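Local coordinates for protein beta sliding clamp (Caulobacter crescentus, PDB 5WCE) that probably encircles DNA as a ring-shaped head-to-tail homodimer and tethers DNA polymerases and other proteins to it, which makes replication processive, at residues L10-E13 with R14-L18; E83-R86 with K87-D90; P195-E198 with G199-G202; V206-R210 with K211-E215; I330-A334 with R335-D339. All coordinates share one frame; numbering follows the deposited sequence.

Contact 1: residues L10-E13 with R14-L18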
loop_
_atom_site.group_PDB
_atom_site.type_symbol
_atom_site.label_atom_id
_atom_site.label_comp_id
_atom_site.label_asym_id
_atom_site.label_seq_id
_atom_site.Cartn_x
_atom_site.Cartn_y
_atom_site.Cartn_z
ATOM N N LEU A 10 -0.566 -26.818 -27.240
ATOM C CA LEU A 10 -0.377 -25.539 -27.926
ATOM C C LEU A 10 0.857 -24.824 -27.506
ATOM O O LEU A 10 1.409 -25.100 -26.433
ATOM C CB LEU A 10 -1.604 -24.629 -27.700
ATOM C CG LEU A 10 -1.831 -24.163 -26.248
ATOM C CD1 LEU A 10 -1.104 -22.859 -25.959
ATOM C CD2 LEU A 10 -3.292 -24.018 -25.888
ATOM N N THR A 11 1.253 -23.857 -28.319
ATOM C CA THR A 11 2.297 -22.938 -27.989
ATOM C C THR A 11 1.729 -21.525 -28.124
ATOM O O THR A 11 0.965 -21.265 -29.044
ATOM C CB THR A 11 3.522 -23.167 -28.881
ATOM O OG1 THR A 11 4.004 -24.511 -28.623
ATOM C CG2 THR A 11 4.656 -22.185 -28.549
ATOM N N ILE A 12 2.120 -20.645 -27.202
ATOM C CA ILE A 12 1.655 -19.270 -27.158
ATOM C C ILE A 12 2.759 -18.360 -26.652
ATOM O O ILE A 12 3.554 -18.746 -25.767
ATOM C CB ILE A 12 0.357 -19.150 -26.298
ATOM C CG1 ILE A 12 -0.171 -17.729 -26.297
ATOM C CG2 ILE A 12 0.569 -19.631 -24.865
ATOM C CD1 ILE A 12 -1.534 -17.612 -25.688
ATOM N N GLU A 13 2.824 -17.149 -27.213
ATOM C CA GLU A 13 3.814 -16.178 -26.759
ATOM C C GLU A 13 3.499 -15.726 -25.344
ATOM O O GLU A 13 2.349 -15.477 -25.003
ATOM C CB GLU A 13 3.919 -14.980 -27.718
ATOM C CG GLU A 13 4.528 -15.430 -29.049
ATOM C CD GLU A 13 4.667 -14.305 -30.081
ATOM O OE1 GLU A 13 4.067 -13.200 -29.942
ATOM O OE2 GLU A 13 5.389 -14.565 -31.068
ATOM N N ARG A 14 4.551 -15.607 -24.532
ATOM C CA ARG A 14 4.422 -15.174 -23.127
ATOM C C ARG A 14 3.578 -13.887 -23.048
ATOM O O ARG A 14 2.659 -13.830 -22.257
ATOM C CB ARG A 14 5.796 -14.983 -22.469
ATOM C CG ARG A 14 5.718 -14.322 -21.089
ATOM C CD ARG A 14 7.095 -13.981 -20.551
ATOM N NE ARG A 14 6.965 -13.246 -19.308
ATOM C CZ ARG A 14 6.746 -11.943 -19.197
ATOM N NH1 ARG A 14 6.642 -11.158 -20.258
ATOM N NH2 ARG A 14 6.612 -11.418 -17.997
ATOM N N ALA A 15 3.887 -12.881 -23.879
ATOM C CA ALA A 15 3.196 -11.603 -23.776
ATOM C C ALA A 15 1.702 -11.768 -24.038
ATOM O O ALA A 15 0.887 -11.211 -23.306
ATOM C CB ALA A 15 3.801 -10.557 -24.693
ATOM N N ALA A 16 1.344 -12.580 -25.037
ATOM C CA ALA A 16 -0.075 -12.850 -25.321
ATOM C C ALA A 16 -0.790 -13.598 -24.218
ATOM O O ALA A 16 -1.963 -13.324 -23.872
ATOM C CB ALA A 16 -0.210 -13.623 -26.626
ATOM N N LEU A 17 -0.110 -14.595 -23.683
ATOM C CA LEU A 17 -0.652 -15.416 -22.616
ATOM C C LEU A 17 -0.846 -14.567 -21.374
ATOM O O LEU A 17 -1.897 -14.631 -20.724
ATOM C CB LEU A 17 0.319 -16.582 -22.310
ATOM C CG LEU A 17 -0.071 -17.540 -21.196
ATOM C CD1 LEU A 17 -1.473 -18.075 -21.349
ATOM C CD2 LEU A 17 0.964 -18.673 -21.131
ATOM N N LEU A 18 0.151 -13.760 -21.068
ATOM C CA LEU A 18 0.119 -12.887 -19.904
ATOM C C LEU A 18 -0.972 -11.862 -19.983
ATOM O O LEU A 18 -1.646 -11.629 -18.990
ATOM C CB LEU A 18 1.463 -12.192 -19.705
ATOM C CG LEU A 18 1.712 -11.363 -18.462
ATOM C CD1 LEU A 18 1.569 -12.215 -17.214
ATOM C CD2 LEU A 18 3.121 -10.796 -18.529
#
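I12 and E13 end strand 9-13 and pass without a linker into helix 14-25, so the contact is a strand-to-helix junction in the N-terminal domain, with E13 at the N-cap position. The short axes stand at 90° and approach to 5.3 Å. Backbone bonding starts the first turn: L17 N donates to E13 O over 2.9 Å, nearly straight, and L18 N follows with R14 O over 2.8 Å. I12 fills the inside of the corner. With its CG1 branch anti to the backbone N (chi1 -177°), that arm lies along the first turn: I12 CG1 is 4.1 Å from A16 CB, and I12 CD1 comes 3.9 Å from L17 CA. The other branch, I12 CG2, meets L17 CD2 at 3.9 Å, the two side chains crossing at about a right angle. E13 behaves differently. Its CB lies beside A16 CB, while the extended chain carries the carboxylate away from the helix on the exposed side. R14 also leaves the corner, fully stretched from CG to NE; its NH2 donates to R86 O and its NE weakly to V85 O, so the guanidinium reaches acceptors at the end of helix 78-87. L17 continues the buried side of the junction onto V85 of that helix, V94 of strand 93-97 and F51 of strand 48-54. L18 packs on Y82 and V85, and strand 9-13 itself runs between strands 67-70 and 93-97 of an antiparallel sheet.

Contact 2: residues E83-R86 with K87-D90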
loop_
_atom_site.group_PDB
_atom_site.type_symbol
_atom_site.label_atom_id
_atom_site.label_comp_id
_atom_site.label_asym_id
_atom_site.label_seq_id
_atom_site.Cartn_x
_atom_site.Cartn_y
_atom_site.Cartn_z
ATOM N N GLU A 83 0.885 -15.964 -12.180
ATOM C CA GLU A 83 2.176 -15.729 -11.550
ATOM C C GLU A 83 3.317 -16.464 -12.215
ATOM O O GLU A 83 4.372 -15.890 -12.414
ATOM C CB GLU A 83 2.097 -16.042 -10.057
ATOM C CG GLU A 83 1.287 -14.940 -9.334
ATOM C CD GLU A 83 2.068 -13.623 -9.347
ATOM O OE1 GLU A 83 3.252 -13.633 -8.962
ATOM O OE2 GLU A 83 1.614 -12.625 -9.863
ATOM N N ILE A 84 3.093 -17.716 -12.607
ATOM C CA ILE A 84 4.122 -18.466 -13.329
ATOM C C ILE A 84 4.502 -17.708 -14.614
ATOM O O ILE A 84 5.668 -17.474 -14.913
ATOM C CB ILE A 84 3.641 -19.894 -13.681
ATOM C CG1 ILE A 84 3.587 -20.795 -12.423
ATOM C CG2 ILE A 84 4.549 -20.565 -14.735
ATOM C CD1 ILE A 84 2.797 -22.070 -12.638
ATOM N N VAL A 85 3.496 -17.348 -15.378
ATOM C CA VAL A 85 3.765 -16.758 -16.683
ATOM C C VAL A 85 4.455 -15.391 -16.542
ATOM O O VAL A 85 5.386 -15.095 -17.273
ATOM C CB VAL A 85 2.487 -16.680 -17.573
ATOM C CG1 VAL A 85 2.799 -15.971 -18.881
ATOM C CG2 VAL A 85 1.933 -18.095 -17.804
ATOM N N ARG A 86 4.003 -14.615 -15.588
ATOM C CA ARG A 86 4.614 -13.338 -15.260
ATOM C C ARG A 86 6.123 -13.475 -15.001
ATOM O O ARG A 86 6.897 -12.637 -15.402
ATOM C CB ARG A 86 3.926 -12.727 -14.037
ATOM C CG ARG A 86 4.145 -11.224 -13.900
ATOM C CD ARG A 86 3.510 -10.639 -12.651
ATOM N NE ARG A 86 3.979 -11.313 -11.438
ATOM C CZ ARG A 86 5.210 -11.238 -10.909
ATOM N NH1 ARG A 86 6.205 -10.537 -11.483
ATOM N NH2 ARG A 86 5.489 -11.908 -9.795
ATOM N N LYS A 87 6.541 -14.548 -14.356
ATOM C CA LYS A 87 7.920 -14.726 -13.983
ATOM C C LYS A 87 8.740 -15.388 -15.073
ATOM O O LYS A 87 9.956 -15.461 -14.927
ATOM C CB LYS A 87 8.008 -15.556 -12.709
ATOM C CG LYS A 87 7.351 -14.892 -11.535
ATOM C CD LYS A 87 7.381 -15.800 -10.309
ATOM C CE LYS A 87 6.533 -15.249 -9.144
ATOM N NZ LYS A 87 6.726 -16.197 -7.983
ATOM N N LEU A 88 8.114 -15.876 -16.145
ATOM C CA LEU A 88 8.873 -16.447 -17.241
ATOM C C LEU A 88 9.704 -15.371 -17.954
ATOM O O LEU A 88 9.348 -14.221 -17.942
ATOM C CB LEU A 88 7.964 -17.197 -18.231
ATOM C CG LEU A 88 7.237 -18.454 -17.740
ATOM C CD1 LEU A 88 6.191 -18.967 -18.717
ATOM C CD2 LEU A 88 8.245 -19.526 -17.412
ATOM N N PRO A 89 10.847 -15.749 -18.559
ATOM C CA PRO A 89 11.666 -14.714 -19.242
ATOM C C PRO A 89 10.888 -13.982 -20.343
ATOM O O PRO A 89 10.065 -14.599 -21.021
ATOM C CB PRO A 89 12.797 -15.492 -19.863
ATOM C CG PRO A 89 12.678 -16.886 -19.383
ATOM C CD PRO A 89 11.316 -17.101 -18.847
ATOM N N ASP A 90 11.146 -12.689 -20.500
ATOM C CA ASP A 90 10.648 -11.883 -21.627
ATOM C C ASP A 90 10.899 -12.599 -22.955
ATOM O O ASP A 90 11.977 -13.163 -23.184
ATOM C CB ASP A 90 11.430 -10.571 -21.748
ATOM C CG ASP A 90 11.052 -9.568 -20.743
ATOM O OD1 ASP A 90 10.087 -9.780 -19.989
ATOM O OD2 ASP A 90 11.758 -8.531 -20.699
HETATM O O HOH W 1 3.951 -15.422 -6.856
#
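K87 lays its extended chain across E83 and R86 at the end of helix 78-87, while the buried L88 packs on I84 and V85. The tight part is the backbone of the last turn, with L88 pressed against its carbonyls. K87 N donates to E83 O over 3.2 Å, an i to i-4 bond, and adds a weak one to I84 O. One residue later the i to i-3 link dominates: L88 N reaches V85 O at 3.1 Å, coming from well above the carbonyl plane (67° out of it). L88 CG settles 3.4 Å from I84 O. The more open side is polar. R86 grips E83 side-on, NH2 to OE1 at 2.9 Å and NE to OE2 at 3.1 Å, both on the syn sides, though R86 NE stands well out of the carboxylate plane; the bend of R86 at chi3 (56°) turns the group back along the helix. K87 CG lies over one face of this guanidinium, and K87 CE is 3.6 Å from R86 NH2. A water donates to E83 OE1 (2.9 Å) and accepts from K87 NZ (3.1 Å). NZ also bonds D281 and T285 of the second subunit, and R282 of that subunit donates to K87 O. This is a helix C-terminus whose last bonds pass from i-4 toward i-3, as in a 3-10-like final turn, before the loop that carries P89, set at the subunit interface of the head-to-tail ring.

Contact 3: residues P195-E198 with G199-G202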
loop_
_atom_site.group_PDB
_atom_site.type_symbol
_atom_site.label_atom_id
_atom_site.label_comp_id
_atom_site.label_asym_id
_atom_site.label_seq_id
_atom_site.Cartn_x
_atom_site.Cartn_y
_atom_site.Cartn_z
ATOM N N PRO A 195 -25.279 12.378 -23.674
ATOM C CA PRO A 195 -26.270 12.120 -24.722
ATOM C C PRO A 195 -26.330 10.622 -25.009
ATOM O O PRO A 195 -25.293 9.977 -25.112
ATOM C CB PRO A 195 -25.749 12.903 -25.944
ATOM C CG PRO A 195 -24.784 13.909 -25.383
ATOM C CD PRO A 195 -24.226 13.309 -24.115
ATOM N N ALA A 196 -27.543 10.083 -25.132
ATOM C CA ALA A 196 -27.705 8.636 -25.290
ATOM C C ALA A 196 -27.110 8.200 -26.617
ATOM O O ALA A 196 -27.498 8.723 -27.659
ATOM C CB ALA A 196 -29.168 8.242 -25.189
ATOM N N PRO A 197 -26.143 7.256 -26.592
ATOM C CA PRO A 197 -25.642 6.686 -27.846
ATOM C C PRO A 197 -26.760 6.124 -28.700
ATOM O O PRO A 197 -27.841 5.763 -28.185
ATOM C CB PRO A 197 -24.716 5.543 -27.403
ATOM C CG PRO A 197 -24.408 5.813 -25.992
ATOM C CD PRO A 197 -25.546 6.615 -25.415
ATOM N N GLU A 198 -26.540 6.081 -30.008
ATOM C CA GLU A 198 -27.487 5.449 -30.908
ATOM C C GLU A 198 -27.681 3.992 -30.463
ATOM O O GLU A 198 -26.696 3.290 -30.245
ATOM C CB GLU A 198 -26.972 5.535 -32.346
ATOM C CG GLU A 198 -27.924 4.963 -33.367
ATOM C CD GLU A 198 -27.378 5.060 -34.775
ATOM O OE1 GLU A 198 -27.743 6.049 -35.459
ATOM O OE2 GLU A 198 -26.622 4.130 -35.196
ATOM N N GLY A 199 -28.942 3.589 -30.286
ATOM C CA GLY A 199 -29.279 2.250 -29.807
ATOM C C GLY A 199 -29.486 2.088 -28.304
ATOM O O GLY A 199 -30.006 1.086 -27.849
ATOM N N ALA A 200 -29.095 3.077 -27.511
ATOM C CA ALA A 200 -29.270 3.004 -26.084
ATOM C C ALA A 200 -30.602 3.507 -25.662
ATOM O O ALA A 200 -30.986 3.270 -24.532
ATOM C CB ALA A 200 -28.196 3.815 -25.398
ATOM N N VAL A 201 -31.308 4.240 -26.522
ATOM C CA VAL A 201 -32.493 5.010 -26.074
ATOM C C VAL A 201 -33.520 3.940 -25.710
ATOM O O VAL A 201 -33.743 2.999 -26.484
ATOM C CB VAL A 201 -33.036 5.919 -27.192
ATOM C CG1 VAL A 201 -34.393 6.536 -26.861
ATOM C CG2 VAL A 201 -32.021 6.996 -27.560
ATOM N N GLY A 202 -34.079 4.014 -24.508
ATOM C CA GLY A 202 -35.042 2.978 -24.089
ATOM C C GLY A 202 -34.518 1.601 -23.652
ATOM O O GLY A 202 -35.271 0.664 -23.566
#
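P197 O accepts the backbone N-H of A200 over 3.0 Å, the N-H pointing almost straight at the oxygen (163°) but arriving from above the carbonyl plane, 44° out of it. A200 CB sits against the same oxygen, 3.4 Å from P197 O, and also touches the proline ring, 3.9 Å from P197 CD. Between these ends, E198 and G199 occupy the two corner positions of a type II beta turn: E198 has the backbone angles of the first corner, and G199 takes a positive phi at which a CB would be jammed against E198 O, so the second corner calls for glycine. The P197 and A200 CA atoms stand 5.5 Å apart across it. Outside the turn the chain closes a second time, through apolar groups: A196 CB meets V201 CG2 at 3.9 Å. The rotation of V201, with CG1 anti to the backbone N, places CG2 beside that nitrogen and on the A196 side. E198 goes outward, its CG anti to the backbone N and the chain extended beyond, so that the carboxylate leaves the turn on the exposed surface. E198, G199 and V201 also meet crystal neighbours, which may influence their outer parts. The turn belongs to the loop from strand 188-195 to strand 206-209. A196 still pairs by backbone with T177 of strand 176-184, on which V201 packs as well, while P197 rests on L179 and V138, and A200 on I136 of strand 136-139.

Contact 4: residues V206-R210 with K211-E215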
loop_
_atom_site.group_PDB
_atom_site.type_symbol
_atom_site.label_atom_id
_atom_site.label_comp_id
_atom_site.label_asym_id
_atom_site.label_seq_id
_atom_site.Cartn_x
_atom_site.Cartn_y
_atom_site.Cartn_z
ATOM N N VAL A 206 -30.954 -0.803 -15.357
ATOM C CA VAL A 206 -30.358 -1.908 -14.595
ATOM C C VAL A 206 -29.417 -1.441 -13.502
ATOM O O VAL A 206 -28.687 -0.435 -13.672
ATOM C CB VAL A 206 -29.569 -2.901 -15.489
ATOM C CG1 VAL A 206 -30.506 -3.663 -16.440
ATOM C CG2 VAL A 206 -28.488 -2.209 -16.285
ATOM N N ILE A 207 -29.343 -2.242 -12.434
ATOM C CA ILE A 207 -28.447 -1.951 -11.337
ATOM C C ILE A 207 -27.250 -2.853 -11.542
ATOM O O ILE A 207 -27.350 -4.062 -11.350
ATOM C CB ILE A 207 -29.089 -2.172 -9.957
ATOM C CG1 ILE A 207 -30.392 -1.431 -9.839
ATOM C CG2 ILE A 207 -28.096 -1.755 -8.871
ATOM C CD1 ILE A 207 -31.298 -1.924 -8.687
ATOM N N VAL A 208 -26.142 -2.248 -11.965
ATOM C CA VAL A 208 -24.907 -2.977 -12.271
ATOM C C VAL A 208 -24.114 -3.131 -10.958
ATOM O O VAL A 208 -23.760 -2.125 -10.326
ATOM C CB VAL A 208 -24.073 -2.284 -13.355
ATOM C CG1 VAL A 208 -22.900 -3.188 -13.745
ATOM C CG2 VAL A 208 -24.926 -1.881 -14.558
ATOM N N PRO A 209 -23.822 -4.389 -10.542
ATOM C CA PRO A 209 -23.111 -4.588 -9.263
ATOM C C PRO A 209 -21.795 -3.825 -9.131
ATOM O O PRO A 209 -21.060 -3.633 -10.112
ATOM C CB PRO A 209 -22.860 -6.115 -9.228
ATOM C CG PRO A 209 -23.971 -6.673 -10.041
ATOM C CD PRO A 209 -24.166 -5.678 -11.178
ATOM N N ARG A 210 -21.505 -3.414 -7.897
ATOM C CA ARG A 210 -20.295 -2.676 -7.595
ATOM C C ARG A 210 -19.062 -3.329 -8.164
ATOM O O ARG A 210 -18.262 -2.667 -8.827
ATOM C CB ARG A 210 -20.164 -2.452 -6.071
ATOM C CG ARG A 210 -18.929 -1.675 -5.650
ATOM C CD ARG A 210 -18.760 -1.637 -4.131
ATOM N NE ARG A 210 -18.643 -2.988 -3.553
ATOM C CZ ARG A 210 -19.585 -3.682 -2.891
ATOM N NH1 ARG A 210 -20.803 -3.200 -2.602
ATOM N NH2 ARG A 210 -19.276 -4.931 -2.471
ATOM N N LYS A 211 -18.889 -4.620 -7.911
ATOM C CA LYS A 211 -17.697 -5.304 -8.398
ATOM C C LYS A 211 -17.652 -5.330 -9.924
ATOM O O LYS A 211 -16.591 -5.232 -10.537
ATOM C CB LYS A 211 -17.576 -6.710 -7.786
ATOM C CG LYS A 211 -16.346 -7.466 -8.314
ATOM C CD LYS A 211 -16.168 -8.849 -7.695
ATOM C CE LYS A 211 -15.054 -9.624 -8.384
ATOM N NZ LYS A 211 -15.001 -11.016 -7.824
ATOM N N THR A 212 -18.811 -5.494 -10.558
ATOM C CA THR A 212 -18.880 -5.484 -12.023
ATOM C C THR A 212 -18.421 -4.174 -12.639
ATOM O O THR A 212 -17.701 -4.155 -13.622
ATOM C CB THR A 212 -20.338 -5.790 -12.486
ATOM O OG1 THR A 212 -20.747 -7.086 -11.939
ATOM C CG2 THR A 212 -20.431 -5.755 -14.028
ATOM N N ILE A 213 -18.860 -3.069 -12.033
ATOM C CA ILE A 213 -18.395 -1.728 -12.436
ATOM C C ILE A 213 -16.872 -1.637 -12.298
ATOM O O ILE A 213 -16.221 -1.129 -13.181
ATOM C CB ILE A 213 -19.140 -0.632 -11.637
ATOM C CG1 ILE A 213 -20.595 -0.567 -12.094
ATOM C CG2 ILE A 213 -18.413 0.713 -11.726
ATOM C CD1 ILE A 213 -20.801 -0.162 -13.543
ATOM N N ALA A 214 -16.327 -2.158 -11.214
ATOM C CA ALA A 214 -14.917 -2.060 -10.943
ATOM C C ALA A 214 -14.122 -2.818 -12.009
ATOM O O ALA A 214 -13.164 -2.291 -12.578
ATOM C CB ALA A 214 -14.598 -2.587 -9.561
ATOM N N GLU A 215 -14.576 -4.033 -12.315
ATOM C CA GLU A 215 -13.904 -4.875 -13.280
ATOM C C GLU A 215 -14.072 -4.321 -14.678
ATOM O O GLU A 215 -13.102 -4.303 -15.447
ATOM C CB GLU A 215 -14.399 -6.330 -13.173
ATOM C CG GLU A 215 -14.013 -7.004 -11.861
ATOM C CD GLU A 215 -12.511 -6.967 -11.647
ATOM O OE1 GLU A 215 -11.832 -7.375 -12.587
ATOM O OE2 GLU A 215 -12.024 -6.453 -10.602
#
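The P209 ring has T212 over one of its faces: T212 OG1 stands 3.6 Å from P209 CB and 3.8 Å from P209 CD, the two side chains lying side by side and pointing the same way. R210 leaves the junction with CG anti to the backbone N, and a bend at chi3 turns its flat guanidinium, whose NH1 donates to the carbonyl oxygens of S155 and E157. P209 is at the N-cap position, and its carbonyl opens the helix bonding: P209 O accepts I213 N over 3.0 Å, nearly straight. A214 N follows to R210 O at 3.1 Å, less straight and tilted from the carbonyl plane. Buried apolar groups fill the angle between strand and helix. V208, with CG1 anti to its own nitrogen (chi1 -173°), sends that methyl, V208 CG1, against T212 CG2 at 3.6 Å and I213 CD1 at 3.7 Å, crossing both side chains at about a right angle. T212 therefore works in two directions: its methyl group meets V208, and its hydroxyl, beside the ring, also hydrogen-bonds S247 OG. K211 points away from the strand, fully extended, and its NZ makes salt bridges with E29 and D55, joining the central domain to residues of the N-terminal one. The short axes are inclined at 70°, 6.4 Å apart at their closest. Strand 206-209 edges its sheet next to strand 165-173, where L166 packs on I213; T212 also touches L245 of strand 243-248 and M58 of strand 58-65.

Contact 5: residues I330-A334 with R335-D339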
loop_
_atom_site.group_PDB
_atom_site.type_symbol
_atom_site.label_atom_id
_atom_site.label_comp_id
_atom_site.label_asym_id
_atom_site.label_seq_id
_atom_site.Cartn_x
_atom_site.Cartn_y
_atom_site.Cartn_z
ATOM N N ILE A 330 -25.292 24.195 8.955
ATOM C CA ILE A 330 -25.597 22.868 8.434
ATOM C C ILE A 330 -24.341 22.024 8.625
ATOM O O ILE A 330 -23.213 22.559 8.560
ATOM C CB ILE A 330 -26.036 22.975 6.949
ATOM C CG1 ILE A 330 -26.689 21.691 6.438
ATOM C CG2 ILE A 330 -24.897 23.405 6.032
ATOM C CD1 ILE A 330 -27.303 21.851 5.058
ATOM N N GLY A 331 -24.553 20.737 8.852
ATOM C CA GLY A 331 -23.473 19.782 9.058
ATOM C C GLY A 331 -23.411 18.764 7.941
ATOM O O GLY A 331 -24.473 18.274 7.432
ATOM N N PHE A 332 -22.186 18.354 7.584
ATOM C CA PHE A 332 -21.972 17.262 6.642
ATOM C C PHE A 332 -20.853 16.332 7.138
ATOM O O PHE A 332 -20.016 16.726 7.927
ATOM C CB PHE A 332 -21.576 17.740 5.258
ATOM C CG PHE A 332 -22.622 18.567 4.568
ATOM C CD1 PHE A 332 -23.855 18.001 4.224
ATOM C CD2 PHE A 332 -22.359 19.862 4.207
ATOM C CE1 PHE A 332 -24.823 18.741 3.608
ATOM C CE2 PHE A 332 -23.327 20.617 3.569
ATOM C CZ PHE A 332 -24.566 20.058 3.286
ATOM N N ASN A 333 -20.928 15.077 6.725
ATOM C CA ASN A 333 -19.784 14.156 6.866
ATOM C C ASN A 333 -18.663 14.734 6.000
ATOM O O ASN A 333 -18.826 15.003 4.802
ATOM C CB ASN A 333 -20.215 12.731 6.436
ATOM C CG ASN A 333 -19.091 11.701 6.513
ATOM O OD1 ASN A 333 -18.074 11.865 5.899
ATOM N ND2 ASN A 333 -19.335 10.617 7.208
ATOM N N ALA A 334 -17.521 14.969 6.627
ATOM C CA ALA A 334 -16.395 15.614 5.929
ATOM C C ALA A 334 -15.911 14.833 4.718
ATOM O O ALA A 334 -15.624 15.436 3.677
ATOM C CB ALA A 334 -15.229 15.916 6.876
ATOM N N ARG A 335 -15.837 13.510 4.832
ATOM C CA ARG A 335 -15.392 12.681 3.723
ATOM C C ARG A 335 -16.353 12.804 2.521
ATOM O O ARG A 335 -15.929 12.960 1.368
ATOM C CB ARG A 335 -15.223 11.184 4.148
ATOM C CG ARG A 335 -14.772 10.241 3.020
ATOM C CD ARG A 335 -13.598 10.766 2.204
ATOM N NE ARG A 335 -12.475 11.181 3.053
ATOM C CZ ARG A 335 -11.453 11.992 2.702
ATOM N NH1 ARG A 335 -11.374 12.520 1.480
ATOM N NH2 ARG A 335 -10.492 12.276 3.604
ATOM N N TYR A 336 -17.661 12.772 2.795
ATOM C CA TYR A 336 -18.634 12.905 1.735
ATOM C C TYR A 336 -18.520 14.263 1.024
ATOM O O TYR A 336 -18.633 14.350 -0.210
ATOM C CB TYR A 336 -20.074 12.655 2.265
ATOM C CG TYR A 336 -20.321 11.289 2.873
ATOM C CD1 TYR A 336 -19.442 10.195 2.651
ATOM C CD2 TYR A 336 -21.392 11.085 3.724
ATOM C CE1 TYR A 336 -19.659 8.975 3.239
ATOM C CE2 TYR A 336 -21.606 9.843 4.315
ATOM C CZ TYR A 336 -20.726 8.794 4.045
ATOM O OH TYR A 336 -20.954 7.590 4.652
ATOM N N LEU A 337 -18.285 15.328 1.792
ATOM C CA LEU A 337 -18.097 16.647 1.205
ATOM C C LEU A 337 -16.833 16.698 0.358
ATOM O O LEU A 337 -16.831 17.164 -0.782
ATOM C CB LEU A 337 -18.060 17.666 2.322
ATOM C CG LEU A 337 -17.866 19.122 2.058
ATOM C CD1 LEU A 337 -18.877 19.614 1.027
ATOM C CD2 LEU A 337 -17.970 19.903 3.380
ATOM N N LEU A 338 -15.746 16.188 0.902
ATOM C CA LEU A 338 -14.477 16.119 0.144
ATOM C C LEU A 338 -14.617 15.269 -1.088
ATOM O O LEU A 338 -14.042 15.599 -2.116
ATOM C CB LEU A 338 -13.344 15.644 1.042
ATOM C CG LEU A 338 -12.939 16.678 2.075
ATOM C CD1 LEU A 338 -12.018 16.012 3.064
ATOM C CD2 LEU A 338 -12.307 17.901 1.416
ATOM N N ASP A 339 -15.391 14.202 -1.022
ATOM C CA ASP A 339 -15.639 13.362 -2.215
ATOM C C ASP A 339 -16.266 14.149 -3.350
ATOM O O ASP A 339 -15.847 14.089 -4.520
ATOM C CB ASP A 339 -16.527 12.166 -1.845
ATOM C CG ASP A 339 -15.791 11.056 -1.097
ATOM O OD1 ASP A 339 -14.540 11.038 -1.022
ATOM O OD2 ASP A 339 -16.519 10.248 -0.504
#
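Hydrogen bonding centres on N333, at the N-cap of helix 334-343. N333 OD1 accepts Y336 N at 3.3 Å, a good angle although the donor is tilted from the carbonyl plane, and R335 N at 3.0 Å in a weak, bent bond. Having CG anti to the backbone N (chi1 179°) swings the amide over these two N-H groups. The backbone carries on the turn: L337 N to N333 O at 3.1 Å and L338 N to A334 O at 2.9 Å. Stacking comes next. The N333 amide lies over one face of the Y336 ring, the planes 14° apart and CG offset toward the rim; N333 CB comes 3.4 Å from Y336 CD2, and ND2 lies near CE2 and CZ. The ring may thus hold the capping amide flat. Apolar contact is looser, with F332 CD2 4.5 Å from L337 CD2. Both residues continue onto L374 of strand 370-374, and L337 also onto F276 and V280 of helix 273-284. An asparagine whose side chain takes up the N-H groups of the second and third helical residues is a classic N-cap, set here where strand 328-333 enters helix 334-343 in the C-terminal domain.

From the N terminus, contact 1 turns the chain from strand to helix, and contact 2 ends helix 78-87 before strand 93-97; about 10 Å apart between centres, they touch and lie within the N-terminal domain. Contact 3 closes a tight turn in the loop to strand 206-209, and contact 4 follows at that strand, its centre about 20 Å from that of contact 3. Contact 5 repeats the strand-to-helix step in the C-terminal domain, on the far side of the chain's centre from contacts 1 and 2. All five are local and in series, so none nests or crosses. Contacts 1, 4 and 5 join sheets to helices; contact 2 also faces the second subunit.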